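PDB 6RB7: putative N-acetylneuraminate lyase from [Ruminococcus] gnavus ATCC 29149, which belongs to the dihydrodipicolinate synthetase family of parallel beta/alpha barrel proteins and assembles from four chains. Local coordinates for residues D225-V233 with Y251-N259. Numbering follows the deposited sequence.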
ATOM      1  N   ASP A 225       6.442  16.115  12.534  1.00 10.38           N
ATOM      2  CA  ASP A 225       6.524  16.947  13.761  1.00 10.57           C
ATOM      3  C   ASP A 225       6.098  16.119  14.991  1.00  9.94           C
ATOM      4  O   ASP A 225       6.622  16.360  16.106  1.00 10.47           O
ATOM      5  CB  ASP A 225       5.617  18.157  13.617  1.00 11.13           C
ATOM      6  CG  ASP A 225       5.893  19.041  12.397  1.00 16.86           C
ATOM      7  OD1 ASP A 225       6.771  18.694  11.583  1.00 15.53           O
ATOM      8  OD2 ASP A 225       5.261  20.120  12.315  1.00 14.73           O
ATOM      9  N   GLU A 226       5.131  15.227  14.810  1.00 10.68           N
ATOM     10  CA  GLU A 226       4.565  14.386  15.886  1.00 10.73           C
ATOM     11  C   GLU A 226       5.616  13.428  16.452  1.00 10.53           C
ATOM     12  O   GLU A 226       5.403  12.852  17.511  1.00 11.57           O
ATOM     13  CB  GLU A 226       3.411  13.556  15.313  1.00 14.42           C
ATOM     14  CG  GLU A 226       2.245  14.387  14.776  1.00 17.64           C
ATOM     15  CD  GLU A 226       2.340  14.816  13.305  1.00 15.21           C
ATOM     16  OE1 GLU A 226       3.447  14.780  12.672  1.00 13.83           O
ATOM     17  OE2 GLU A 226       1.262  15.149  12.723  1.00 18.70           O
ATOM     18  N   GLN A 227       6.717  13.252  15.762  1.00 10.16           N
ATOM     19  CA  GLN A 227       7.816  12.328  16.173  1.00 10.73           C
ATOM     20  C   GLN A 227       9.127  13.106  16.448  1.00 11.53           C
ATOM     21  O   GLN A 227      10.183  12.478  16.544  1.00 11.94           O
ATOM     22  CB  GLN A 227       8.009  11.288  15.074  1.00 10.44           C
ATOM     23  CG  GLN A 227       6.758  10.487  14.784  1.00  9.77           C
ATOM     24  CD  GLN A 227       6.936   9.340  13.798  1.00 10.88           C
ATOM     25  OE1 GLN A 227       6.150   8.389  13.870  1.00 10.71           O
ATOM     26  NE2 GLN A 227       7.944   9.391  12.890  1.00 10.55           N
ATOM     27  N   PHE A 228       9.058  14.429  16.582  1.00 11.23           N
ATOM     28  CA  PHE A 228      10.235  15.317  16.735  1.00 11.16           C
ATOM     29  C   PHE A 228      11.274  14.709  17.688  1.00 11.68           C
ATOM     30  O   PHE A 228      12.441  14.503  17.268  1.00 10.43           O
ATOM     31  CB  PHE A 228       9.753  16.694  17.185  1.00 10.91           C
ATOM     32  CG  PHE A 228      10.792  17.771  17.281  1.00 10.86           C
ATOM     33  CD1 PHE A 228      11.731  17.774  18.294  1.00 11.12           C
ATOM     34  CD2 PHE A 228      10.818  18.819  16.359  1.00 10.18           C
ATOM     35  CE1 PHE A 228      12.665  18.802  18.397  1.00 13.45           C
ATOM     36  CE2 PHE A 228      11.714  19.856  16.499  1.00 12.08           C
ATOM     37  CZ  PHE A 228      12.666  19.832  17.485  1.00 12.14           C
ATOM     38  N   MET A 229      10.875  14.381  18.913  1.00 12.37           N
ATOM     39  CA  MET A 229      11.872  13.978  19.921  1.00 10.91           C
ATOM     40  C   MET A 229      12.497  12.637  19.549  1.00 11.08           C
ATOM     41  O   MET A 229      13.709  12.429  19.819  1.00 12.75           O
ATOM     42  CB  MET A 229      11.288  13.940  21.328  1.00 13.00           C
ATOM     43  CG  MET A 229      10.270  12.904  21.550  1.00 11.91           C
ATOM     44  SD  MET A 229       9.565  13.083  23.238  1.00 15.60           S
ATOM     45  CE  MET A 229      10.963  12.691  24.267  1.00 16.96           C
ATOM     46  N   SER A 230      11.728  11.755  18.920  1.00 10.09           N
ATOM     47  CA  SER A 230      12.165  10.401  18.553  1.00 10.26           C
ATOM     48  C   SER A 230      13.137  10.479  17.382  1.00 10.79           C
ATOM     49  O   SER A 230      14.116   9.692  17.372  1.00 11.11           O
ATOM     50  CB  SER A 230      10.968   9.555  18.219  1.00 12.08           C
ATOM     51  OG  SER A 230      10.212   9.261  19.378  1.00 12.52           O
ATOM     52  N   GLY A 231      12.859  11.292  16.371  1.00 10.53           N
ATOM     53  CA  GLY A 231      13.787  11.444  15.236  1.00 10.32           C
ATOM     54  C   GLY A 231      15.066  12.115  15.679  1.00 10.90           C
ATOM     55  O   GLY A 231      16.144  11.723  15.196  1.00 11.38           O
ATOM     56  N   ARG A 232      14.965  13.115  16.535  1.00 11.61           N
ATOM     57  CA  ARG A 232      16.152  13.820  17.083  1.00 12.88           C
ATOM     58  C   ARG A 232      17.071  12.838  17.811  1.00 13.35           C
ATOM     59  O   ARG A 232      18.265  12.767  17.451  1.00 13.76           O
ATOM     60  CB  ARG A 232      15.682  14.965  17.965  1.00 12.72           C
ATOM     61  CG  ARG A 232      15.170  16.161  17.177  1.00 13.63           C
ATOM     62  CD  ARG A 232      16.246  17.040  16.500  1.00 15.79           C
ATOM     63  NE  ARG A 232      16.911  17.748  17.596  1.00 16.90           N
ATOM     64  CZ  ARG A 232      18.052  17.415  18.148  1.00 14.90           C
ATOM     65  NH1 ARG A 232      18.813  16.444  17.703  1.00 15.92           N
ATOM     66  NH2 ARG A 232      18.495  18.124  19.178  1.00 18.24           N
ATOM     67  N   VAL A 233      16.544  12.024  18.723  1.00 12.52           N
ATOM     68  CA  VAL A 233      17.481  11.203  19.541  1.00 11.52           C
ATOM     69  C   VAL A 233      18.143  10.133  18.683  1.00 11.39           C
ATOM     70  O   VAL A 233      19.212   9.670  19.069  1.00 13.65           O
ATOM     71  CB  VAL A 233      16.838  10.624  20.811  1.00 12.83           C
ATOM     72  CG1 VAL A 233      16.418  11.733  21.738  1.00 16.10           C
ATOM     73  CG2 VAL A 233      15.709   9.640  20.530  1.00 13.36           C
ATOM     74  N   TYR A 251       8.531  24.174  20.203  1.00 12.22           N
ATOM     75  CA  TYR A 251       9.560  23.307  19.574  1.00 10.14           C
ATOM     76  C   TYR A 251      10.963  23.748  20.019  1.00 10.54           C
ATOM     77  O   TYR A 251      11.830  22.871  20.143  1.00 12.92           O
ATOM     78  CB  TYR A 251       9.374  23.292  18.070  1.00 11.16           C
ATOM     79  CG  TYR A 251       8.150  22.536  17.620  1.00 12.62           C
ATOM     80  CD1 TYR A 251       8.143  21.149  17.631  1.00 13.39           C
ATOM     81  CD2 TYR A 251       6.975  23.194  17.245  1.00 12.86           C
ATOM     82  CE1 TYR A 251       7.046  20.425  17.213  1.00 14.18           C
ATOM     83  CE2 TYR A 251       5.856  22.475  16.840  1.00 12.68           C
ATOM     84  CZ  TYR A 251       5.891  21.090  16.830  1.00 13.63           C
ATOM     85  OH  TYR A 251       4.813  20.383  16.359  1.00 13.13           O
ATOM     86  N   LEU A 252      11.226  25.058  20.186  1.00 11.50           N
ATOM     87  CA  LEU A 252      12.548  25.480  20.711  1.00 13.36           C
ATOM     88  C   LEU A 252      12.778  24.898  22.100  1.00 12.63           C
ATOM     89  O   LEU A 252      13.889  24.406  22.369  1.00 14.51           O
ATOM     90  CB  LEU A 252      12.625  27.009  20.698  1.00 12.90           C
ATOM     91  CG  LEU A 252      12.791  27.619  19.303  1.00 14.78           C
ATOM     92  CD1 LEU A 252      12.488  29.117  19.333  1.00 17.76           C
ATOM     93  CD2 LEU A 252      14.186  27.322  18.740  1.00 15.13           C
ATOM     94  N   LYS A 253      11.756  24.928  22.938  1.00 11.59           N
ATOM     95  CA  LYS A 253      11.898  24.400  24.314  1.00 12.47           C
ATOM     96  C   LYS A 253      12.035  22.876  24.289  1.00 12.39           C
ATOM     97  O   LYS A 253      12.841  22.342  25.045  1.00 14.67           O
ATOM     98  CB  LYS A 253      10.723  24.847  25.172  1.00 13.96           C
ATOM     99  CG  LYS A 253      10.928  24.513  26.649  1.00 14.68           C
ATOM    100  CD  LYS A 253      12.008  25.369  27.271  1.00 19.27           C
ATOM    101  CE  LYS A 253      12.164  25.061  28.746  1.00 26.22           C
ATOM    102  NZ  LYS A 253      13.140  25.994  29.381  1.00 25.96           N
ATOM    103  N   LEU A 254      11.317  22.210  23.396  1.00 12.88           N
ATOM    104  CA  LEU A 254      11.464  20.739  23.214  1.00 12.13           C
ATOM    105  C   LEU A 254      12.906  20.440  22.856  1.00 11.85           C
ATOM    106  O   LEU A 254      13.501  19.541  23.455  1.00 14.23           O
ATOM    107  CB  LEU A 254      10.492  20.305  22.124  1.00 13.19           C
ATOM    108  CG  LEU A 254      10.486  18.841  21.736  1.00 13.60           C
ATOM    109  CD1 LEU A 254      10.415  17.904  22.912  1.00 16.12           C
ATOM    110  CD2 LEU A 254       9.338  18.572  20.801  1.00 16.02           C
ATOM    111  N   ASP A 255      13.465  21.163  21.898  1.00 12.40           N
ATOM    112  CA  ASP A 255      14.841  20.913  21.430  1.00 13.24           C
ATOM    113  C   ASP A 255      15.823  21.170  22.574  1.00 16.44           C
ATOM    114  O   ASP A 255      16.790  20.402  22.729  1.00 20.53           O
ATOM    115  CB  ASP A 255      15.134  21.747  20.196  1.00 16.00           C
ATOM    116  CG  ASP A 255      16.147  21.138  19.273  1.00 19.30           C
ATOM    117  OD1 ASP A 255      16.220  19.908  19.250  1.00 21.56           O
ATOM    118  OD2 ASP A 255      16.865  21.914  18.630  1.00 19.96           O
ATOM    119  N   GLU A 256      15.585  22.208  23.370  1.00 15.90           N
ATOM    120  CA  GLU A 256      16.444  22.510  24.548  1.00 17.26           C
ATOM    121  C   GLU A 256      16.403  21.328  25.520  1.00 17.46           C
ATOM    122  O   GLU A 256      17.490  20.876  25.980  1.00 18.66           O
ATOM    123  CB  GLU A 256      15.951  23.799  25.211  1.00 18.66           C
ATOM    124  CG  GLU A 256      16.799  24.228  26.376  1.00 23.67           C
ATOM    125  CD  GLU A 256      16.126  25.340  27.174  1.00 28.25           C
ATOM    126  OE1 GLU A 256      15.340  25.022  28.074  1.00 31.63           O
ATOM    127  OE2 GLU A 256      16.275  26.490  26.791  1.00 38.63           O
ATOM    128  N   CYS A 257      15.237  20.774  25.794  1.00 15.98           N
ATOM    129  CA  CYS A 257      15.108  19.607  26.694  1.00 15.83           C
ATOM    130  C   CYS A 257      15.850  18.407  26.110  1.00 21.17           C
ATOM    131  O   CYS A 257      16.572  17.717  26.872  1.00 19.92           O
ATOM    132  CB  CYS A 257      13.669  19.232  26.961  1.00 18.98           C
ATOM    133  SG  CYS A 257      12.760  20.487  27.893  1.00 21.34           S
ATOM    134  N   ILE A 258      15.701  18.140  24.814  1.00 17.63           N
ATOM    135  CA  ILE A 258      16.400  16.983  24.197  1.00 18.44           C
ATOM    136  C   ILE A 258      17.911  17.159  24.334  1.00 19.59           C
ATOM    137  O   ILE A 258      18.598  16.201  24.720  1.00 20.48           O
ATOM    138  CB  ILE A 258      15.968  16.811  22.736  1.00 15.59           C
ATOM    139  CG1 ILE A 258      14.497  16.369  22.655  1.00 15.97           C
ATOM    140  CG2 ILE A 258      16.900  15.857  21.982  1.00 17.37           C
ATOM    141  CD1 ILE A 258      13.884  16.704  21.336  1.00 15.69           C
ATOM    142  N   ASN A 259      18.422  18.345  24.031  1.00 19.58           N
ATOM    143  CA  ASN A 259      19.888  18.587  24.056  1.00 19.41           C
ATOM    144  C   ASN A 259      20.397  18.453  25.493  1.00 24.18           C
ATOM    145  O   ASN A 259      21.586  18.032  25.642  1.00 25.11           O
ATOM    146  CB  ASN A 259      20.268  19.909  23.417  1.00 19.26           C
ATOM    147  CG  ASN A 259      20.147  19.853  21.905  1.00 24.63           C
ATOM    148  OD1 ASN A 259      20.409  18.805  21.316  1.00 21.83           O
ATOM    149  ND2 ASN A 259      19.780  20.968  21.286  1.00 20.37           N
TER
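The guanidinium of Arg-232 carries the CG2 methyl of Ile-258 over one face, 3.9 Å from NH2, while its edge is turned to two oxygens of the partner helix. NE and NH2 both grip Asp-255 OD1 in a side-on salt bridge, at 2.8 and 2.9 Å, and NH2 also donates a clearly bent hydrogen bond to Asn-259 OD1, from above that carbonyl plane. Arginine suits this place because a chain bent at chi2 and chi3 can bring its in-plane N-H groups to acceptors one helical turn apart, while NH1 donates to Ala-236 O. The Phe-228 ring has Ile-258 CD1 and Asp-255 OD1 at its edge, each 3.8 Å from CE1, and meets Tyr-251 obliquely, planes at 41°. Phe-228, its CG trans to the backbone N (chi1 -175°), reaches across as a flat knob filling the hole among Tyr-251, Leu-254, Asp-255 and Ile-258. Branched Ile-258 returns the fit, its CD1 against Met-229 CB and CG2 against Val-233 CG1. Tyr-251 offers Phe-228 a ring and also a hydroxyl: its OH and Asp-225 OD2 both hydrogen-bond Thr-243 OG1. Thus helices 228-234 and 248-259, their segments crossing at -40°, interlock outside the barrel, between strand 41-43, touching Phe-228 and Asp-255, and helix 263-281, packing on Phe-228, Met-229 and Tyr-251.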